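Sarcolemmal membrane-associated protein (Homo sapiens, PDB 6AR0) joins the STRIPAK phosphatase complex that dephosphorylates the kinase STK3 and so inhibits Hippo signalling, here represented by its FHA domain. Local coordinates at residues V58-K63 with F128-M133; V109-N112 with T117-C120. One frame throughout, in Å; residues are numbered along the deposited sequence.

Interaction 1 (V58-K63 with F128-M133); sequences VWFDHK and FLPDGM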
ATOM      1  N   VAL A  58       5.772   2.011  -3.527  1.00  7.27           N
ATOM      2  CA  VAL A  58       5.491   0.865  -4.386  1.00  6.91           C
ATOM      3  C   VAL A  58       5.987   1.164  -5.793  1.00  6.95           C
ATOM      4  O   VAL A  58       5.846   2.285  -6.288  1.00  7.90           O
ATOM      5  CB  VAL A  58       3.982   0.491  -4.360  1.00  7.36           C
ATOM      6  CG1 VAL A  58       3.085   1.623  -4.873  1.00  8.78           C
ATOM      7  CG2 VAL A  58       3.723  -0.786  -5.122  1.00  8.61           C
ATOM      8  N   TRP A  59       6.573   0.160  -6.450  1.00  7.05           N
ATOM      9  CA  TRP A  59       7.107   0.396  -7.782  1.00  6.95           C
ATOM     10  C   TRP A  59       7.175  -0.893  -8.577  1.00  6.42           C
ATOM     11  O   TRP A  59       7.082  -2.002  -8.047  1.00  7.33           O
ATOM     12  CB  TRP A  59       8.478   1.071  -7.745  1.00  8.34           C
ATOM     13  CG  TRP A  59       9.642   0.241  -7.234  1.00  7.62           C
ATOM     14  CD1 TRP A  59      10.542  -0.455  -7.979  1.00  8.18           C
ATOM     15  CD2 TRP A  59      10.045   0.094  -5.868  1.00  7.73           C
ATOM     16  NE1 TRP A  59      11.481  -1.025  -7.161  1.00  8.57           N
ATOM     17  CE2 TRP A  59      11.203  -0.698  -5.860  1.00  7.68           C
ATOM     18  CE3 TRP A  59       9.548   0.575  -4.653  1.00  8.63           C
ATOM     19  CZ2 TRP A  59      11.884  -1.008  -4.689  1.00  8.78           C
ATOM     20  CZ3 TRP A  59      10.218   0.260  -3.490  1.00  9.12           C
ATOM     21  CH2 TRP A  59      11.372  -0.526  -3.515  1.00 10.04           C
ATOM     22  N   PHE A  60       7.373  -0.704  -9.877  1.00  7.42           N
ATOM     23  CA  PHE A  60       7.651  -1.767 -10.828  1.00  7.47           C
ATOM     24  C   PHE A  60       9.075  -1.615 -11.331  1.00  8.35           C
ATOM     25  O   PHE A  60       9.473  -0.523 -11.737  1.00  9.45           O
ATOM     26  CB  PHE A  60       6.686  -1.673 -12.012  1.00  8.12           C
ATOM     27  CG  PHE A  60       6.939  -2.683 -13.099  1.00  9.29           C
ATOM     28  CD1 PHE A  60       6.765  -4.036 -12.865  1.00 10.21           C
ATOM     29  CD2 PHE A  60       7.345  -2.280 -14.363  1.00 10.28           C
ATOM     30  CE1 PHE A  60       6.992  -4.964 -13.883  1.00 13.08           C
ATOM     31  CE2 PHE A  60       7.557  -3.204 -15.373  1.00 12.51           C
ATOM     32  CZ  PHE A  60       7.391  -4.537 -15.128  1.00 14.06           C
ATOM     33  N   ASP A  61       9.840  -2.699 -11.270  1.00  9.16           N
ATOM     34  CA  ASP A  61      11.215  -2.733 -11.757  1.00 11.41           C
ATOM     35  C   ASP A  61      11.157  -3.194 -13.201  1.00 11.48           C
ATOM     36  O   ASP A  61      10.959  -4.380 -13.481  1.00 14.42           O
ATOM     37  CB  ASP A  61      12.025  -3.694 -10.897  1.00 12.76           C
ATOM     38  CG  ASP A  61      13.481  -3.730 -11.264  1.00 14.50           C
ATOM     39  OD1 ASP A  61      13.813  -3.432 -12.428  1.00 18.37           O
ATOM     40  OD2 ASP A  61      14.289  -4.088 -10.377  1.00 16.89           O
ATOM     41  N   HIS A  62      11.306  -2.234 -14.114  1.00 15.13           N
ATOM     42  CA  HIS A  62      11.091  -2.480 -15.531  1.00 21.73           C
ATOM     43  C   HIS A  62      12.137  -3.422 -16.121  1.00 24.13           C
ATOM     44  O   HIS A  62      11.900  -3.991 -17.191  1.00 27.29           O
ATOM     45  CB  HIS A  62      11.056  -1.139 -16.294  1.00 18.76           C
ATOM     46  CG  HIS A  62       9.870  -0.264 -15.964  1.00 19.51           C
ATOM     47  ND1 HIS A  62       9.755   0.431 -14.776  1.00 21.88           N
ATOM     48  CD2 HIS A  62       8.761   0.042 -16.683  1.00 20.02           C
ATOM     49  CE1 HIS A  62       8.620   1.112 -14.775  1.00 20.87           C
ATOM     50  NE2 HIS A  62       7.999   0.894 -15.920  1.00 18.82           N
ATOM     51  N   LYS A  63      13.273  -3.622 -15.447  1.00 17.92           N
ATOM     52  CA  LYS A  63      14.343  -4.455 -15.984  1.00 21.88           C
ATOM     53  C   LYS A  63      14.275  -5.916 -15.542  1.00 19.27           C
ATOM     54  O   LYS A  63      14.958  -6.757 -16.139  1.00 24.03           O
ATOM     55  CB  LYS A  63      15.707  -3.848 -15.639  1.00 29.90           C
ATOM     56  CG  LYS A  63      16.065  -2.658 -16.530  1.00 30.26           C
ATOM     57  CD  LYS A  63      17.546  -2.368 -16.545  1.00 28.45           C
ATOM     58  CE  LYS A  63      17.910  -1.424 -17.690  1.00 29.11           C
ATOM     59  NZ  LYS A  63      19.379  -1.227 -17.779  1.00 33.60           N
ATOM     60  N   PHE A 128      -0.111  -5.821 -12.924  1.00  7.64           N
ATOM     61  CA  PHE A 128      -0.078  -6.050 -14.364  1.00  8.71           C
ATOM     62  C   PHE A 128       1.164  -5.415 -14.966  1.00  8.71           C
ATOM     63  O   PHE A 128       1.492  -4.260 -14.668  1.00  8.57           O
ATOM     64  CB  PHE A 128      -1.346  -5.504 -15.031  1.00  9.38           C
ATOM     65  CG  PHE A 128      -2.584  -6.058 -14.421  1.00  9.62           C
ATOM     66  CD1 PHE A 128      -3.115  -7.265 -14.842  1.00 11.76           C
ATOM     67  CD2 PHE A 128      -3.166  -5.417 -13.349  1.00  9.83           C
ATOM     68  CE1 PHE A 128      -4.229  -7.798 -14.210  1.00 13.30           C
ATOM     69  CE2 PHE A 128      -4.283  -5.943 -12.732  1.00 13.01           C
ATOM     70  CZ  PHE A 128      -4.819  -7.135 -13.169  1.00 13.82           C
ATOM     71  N   LEU A 129       1.834  -6.184 -15.827  1.00 10.65           N
ATOM     72  CA  LEU A 129       2.987  -5.716 -16.557  1.00 11.23           C
ATOM     73  C   LEU A 129       2.579  -4.626 -17.548  1.00 11.77           C
ATOM     74  O   LEU A 129       1.404  -4.490 -17.891  1.00 11.72           O
ATOM     75  CB  LEU A 129       3.611  -6.892 -17.307  1.00 13.78           C
ATOM     76  CG  LEU A 129       3.981  -8.130 -16.483  1.00 16.18           C
ATOM     77  CD1 LEU A 129       4.467  -9.254 -17.375  1.00 21.06           C
ATOM     78  CD2 LEU A 129       5.023  -7.793 -15.429  1.00 18.27           C
ATOM     79  N   PRO A 130       3.543  -3.848 -18.046  1.00 13.52           N
ATOM     80  CA  PRO A 130       3.186  -2.787 -19.002  1.00 15.23           C
ATOM     81  C   PRO A 130       2.431  -3.285 -20.208  1.00 15.49           C
ATOM     82  O   PRO A 130       1.590  -2.551 -20.741  1.00 18.88           O
ATOM     83  CB  PRO A 130       4.542  -2.190 -19.388  1.00 16.39           C
ATOM     84  CG  PRO A 130       5.379  -2.418 -18.190  1.00 16.21           C
ATOM     85  CD  PRO A 130       4.947  -3.753 -17.631  1.00 14.82           C
ATOM     86  N   ASP A 131       2.706  -4.507 -20.668  1.00 14.96           N
ATOM     87  CA  ASP A 131       2.008  -5.034 -21.832  1.00 16.08           C
ATOM     88  C   ASP A 131       0.599  -5.526 -21.518  1.00 16.42           C
ATOM     89  O   ASP A 131      -0.109  -5.961 -22.432  1.00 17.09           O
ATOM     90  CB  ASP A 131       2.838  -6.120 -22.532  1.00 20.83           C
ATOM     91  CG  ASP A 131       2.965  -7.396 -21.727  1.00 19.51           C
ATOM     92  OD1 ASP A 131       2.330  -7.527 -20.666  1.00 21.52           O
ATOM     93  OD2 ASP A 131       3.717  -8.293 -22.169  1.00 27.74           O
ATOM     94  N   GLY A 132       0.177  -5.456 -20.260  1.00 14.12           N
ATOM     95  CA  GLY A 132      -1.152  -5.827 -19.845  1.00 14.61           C
ATOM     96  C   GLY A 132      -1.258  -7.201 -19.207  1.00 14.38           C
ATOM     97  O   GLY A 132      -2.265  -7.489 -18.551  1.00 16.85           O
ATOM     98  N   MET A 133      -0.266  -8.063 -19.393  1.00 15.07           N
ATOM     99  CA  MET A 133      -0.328  -9.385 -18.784  1.00 15.84           C
ATOM    100  C   MET A 133      -0.226  -9.284 -17.269  1.00 14.48           C
ATOM    101  O   MET A 133       0.524  -8.471 -16.736  1.00 12.79           O
ATOM    102  CB  MET A 133       0.810 -10.254 -19.312  1.00 18.46           C
ATOM    103  CG  MET A 133       0.736 -10.535 -20.799  1.00 25.80           C
ATOM    104  SD  MET A 133      -0.737 -11.454 -21.301  1.00 33.22           S
ATOM    105  CE  MET A 133      -0.317 -11.819 -23.000  1.00 36.12           C
TER

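Interaction 2 (V109-N112 with T117-C120); sequences VTEN and THGC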
ATOM      1  N   VAL A 109      -6.305   0.889  15.677  1.00 11.92           N
ATOM      2  CA  VAL A 109      -5.859   1.526  16.912  1.00 13.65           C
ATOM      3  C   VAL A 109      -7.096   1.879  17.731  1.00 13.29           C
ATOM      4  O   VAL A 109      -7.921   2.681  17.278  1.00 14.12           O
ATOM      5  CB  VAL A 109      -5.041   2.794  16.602  1.00 14.50           C
ATOM      6  CG1 VAL A 109      -4.719   3.559  17.880  1.00 18.59           C
ATOM      7  CG2 VAL A 109      -3.759   2.447  15.849  1.00 18.85           C
ATOM      8  N   THR A 110      -7.219   1.318  18.942  1.00 13.56           N
ATOM      9  CA  THR A 110      -8.207   1.799  19.907  1.00 13.22           C
ATOM     10  C   THR A 110      -7.503   2.822  20.783  1.00 12.14           C
ATOM     11  O   THR A 110      -6.476   2.508  21.388  1.00 12.93           O
ATOM     12  CB  THR A 110      -8.784   0.668  20.758  1.00 16.91           C
ATOM     13  OG1 THR A 110      -9.456  -0.277  19.916  1.00 19.91           O
ATOM     14  CG2 THR A 110      -9.778   1.219  21.785  1.00 17.69           C
ATOM     15  N   GLU A 111      -8.020   4.045  20.810  1.00 10.68           N
ATOM     16  CA  GLU A 111      -7.356   5.120  21.529  1.00 10.59           C
ATOM     17  C   GLU A 111      -7.225   4.773  23.008  1.00 10.83           C
ATOM     18  O   GLU A 111      -8.085   4.114  23.599  1.00 10.96           O
ATOM     19  CB  GLU A 111      -8.144   6.424  21.371  1.00 10.29           C
ATOM     20  CG  GLU A 111      -8.222   6.945  19.953  1.00 11.53           C
ATOM     21  CD  GLU A 111      -6.882   7.385  19.423  1.00 20.23           C
ATOM     22  OE1 GLU A 111      -5.964   7.656  20.235  1.00 23.36           O
ATOM     23  OE2 GLU A 111      -6.750   7.468  18.182  1.00 25.75           O
ATOM     24  N   ASN A 112      -6.135   5.238  23.621  1.00 11.05           N
ATOM     25  CA  ASN A 112      -5.946   4.997  25.046  1.00 11.40           C
ATOM     26  C   ASN A 112      -6.741   5.968  25.904  1.00 11.09           C
ATOM     27  O   ASN A 112      -6.995   5.678  27.075  1.00 11.34           O
ATOM     28  CB  ASN A 112      -4.461   5.067  25.382  1.00 11.97           C
ATOM     29  CG  ASN A 112      -3.675   3.980  24.689  1.00 13.55           C
ATOM     30  OD1 ASN A 112      -4.102   2.819  24.643  1.00 15.23           O
ATOM     31  ND2 ASN A 112      -2.537   4.340  24.121  1.00 13.95           N
ATOM     32  N   THR A 117     -12.145   3.396  17.987  1.00 11.92           N
ATOM     33  CA  THR A 117     -11.221   2.538  17.261  1.00 11.86           C
ATOM     34  C   THR A 117     -11.102   3.040  15.831  1.00 12.16           C
ATOM     35  O   THR A 117     -12.109   3.202  15.135  1.00 14.42           O
ATOM     36  CB  THR A 117     -11.709   1.086  17.283  1.00 15.47           C
ATOM     37  OG1 THR A 117     -11.827   0.640  18.643  1.00 18.44           O
ATOM     38  CG2 THR A 117     -10.751   0.168  16.524  1.00 16.34           C
ATOM     39  N   HIS A 118      -9.868   3.261  15.391  1.00 12.16           N
ATOM     40  CA  HIS A 118      -9.570   3.725  14.045  1.00 12.00           C
ATOM     41  C   HIS A 118      -9.044   2.584  13.199  1.00 11.65           C
ATOM     42  O   HIS A 118      -8.078   1.913  13.585  1.00 13.45           O
ATOM     43  CB  HIS A 118      -8.505   4.807  14.104  1.00 12.38           C
ATOM     44  CG  HIS A 118      -8.959   5.995  14.869  1.00 12.48           C
ATOM     45  ND1 HIS A 118      -9.854   6.896  14.338  1.00 12.96           N
ATOM     46  CD2 HIS A 118      -8.706   6.401  16.135  1.00 13.26           C
ATOM     47  CE1 HIS A 118     -10.125   7.817  15.247  1.00 13.69           C
ATOM     48  NE2 HIS A 118      -9.431   7.546  16.339  1.00 13.25           N
ATOM     49  N   GLY A 119      -9.618   2.422  12.037  1.00 11.40           N
ATOM     50  CA  GLY A 119      -9.214   1.347  11.158  1.00 11.56           C
ATOM     51  C   GLY A 119      -7.959   1.672  10.351  1.00 11.44           C
ATOM     52  O   GLY A 119      -7.474   2.800  10.293  1.00 14.33           O
ATOM     53  N   CYS A 120      -7.429   0.641   9.701  1.00 11.53           N
ATOM     54  CA  CYS A 120      -6.236   0.732   8.867  1.00 11.52           C
ATOM     55  C   CYS A 120      -6.599   0.359   7.431  1.00 11.79           C
ATOM     56  O   CYS A 120      -7.722  -0.085   7.145  1.00 12.04           O
ATOM     57  CB  CYS A 120      -5.127  -0.186   9.405  1.00 11.50           C
ATOM     58  SG  CYS A 120      -5.531  -1.937   9.413  1.00 11.75           S
TER

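Interaction 1 (V58-K63 with F128-M133)
F60 reaches across to L129 and P130 with the far half of its ring. The side chain leaves CB toward the 128-133 segment, with CG anti to the backbone N (chi1 177°), which carries the ring out to L129 and P130, where its outer carbons make the contact. On one branch F60 CE1 lies 3.8 Å from L129 CD2. At the tip, CZ lies 3.6 Å from P130 CD and has the same leucine methyl, CD2 of L129, at 4.0 Å. On the other branch CE2 comes closest of all, 3.5 Å from P130 CD, with P130 CG nearly as near; one step back, F60 CD2 sits over the centre of the H62 ring, 3.4 Å above its plane, and H62 CD2 in turn lies in plane at the F60 ring edge. P130 comes from the opposite direction, its CD and CG oblique to the F60 ring, whereas the L129 side chain crosses F60 at about a right angle. In the FHA domain, strand 56-61 belongs to the five-stranded mixed sheet and the loop 129-133 follows strand 117-128 of the antiparallel sheet, so these apolar contacts join the two sheets of the β-sandwich at one end. F67 of strand 66-71 meets the F60 ring and also touches L129. The loop is shaped by a type I turn from L129 to G132, closed by G132 N to L129 O at 2.8 Å. An Asx turn overlaps its end, in which M133 N reaches D131 OD1 at 2.9 Å, on the anti side and 32° out of the carboxylate plane. An alanine in place of F60 would remove the ring, which would probably open a gap before P130 CD and cost L129 CD2 its contact with CE1 and CZ.

Interaction 2 (V109-N112 with T117-C120)
V109 O is met by two donors from the facing strand. H118 N gives it a nearly straight hydrogen bond of 2.8 Å (171° at the hydrogen), tilted from the carbonyl plane, and T117 CA adds a CA-H...O contact at 3.3 Å. The return bond, V109 N to H118 O at 2.9 Å, makes V109 and H118 an antiparallel hydrogen-bonded pair, while T110 and T117 form the non-hydrogen-bonded pair beside it, their CA atoms 4.1 Å apart. On that second pair's face the two OG1 atoms of T110 and T117 hydrogen-bond at 2.8 Å, and either may be the donor. On the face bearing V109 and H118, the end of E111, bent at chi2 (-67°), brings OE2 to the edge of the H118 ring, 3.0 Å from CD2, with carboxylate and ring planes 73° apart. H118 NE2 is close too, but its angle to OE2 is poor. K49 forms a salt bridge with the same OE2, and V109 and H118 both touch V50, next to K49 in a loop. This β-hairpin is thus held by backbone and hydroxyl bonds, while the carboxylate, its charge probably offset mainly by K49, meets the histidine through a ring C-H.

How the interactions relate
Both contacts involve strand 117-128 and its continuation: interaction 2 pairs the strand's start with 109-110, whereas interaction 1 uses the loop just after its end. They lie on opposite sides of the chain's centre, with centres 35 Å apart and nearest atoms about 16 Å apart. Interaction 1 is partly buried, centred on the buried F60, and joins the two sheets by apolar contact without a hydrogen bond between its segments. Interaction 2 is a surface contact within one sheet; it buries more area, 243 Å² against 133 Å², and relies on backbone bonds supplemented by polar side chains.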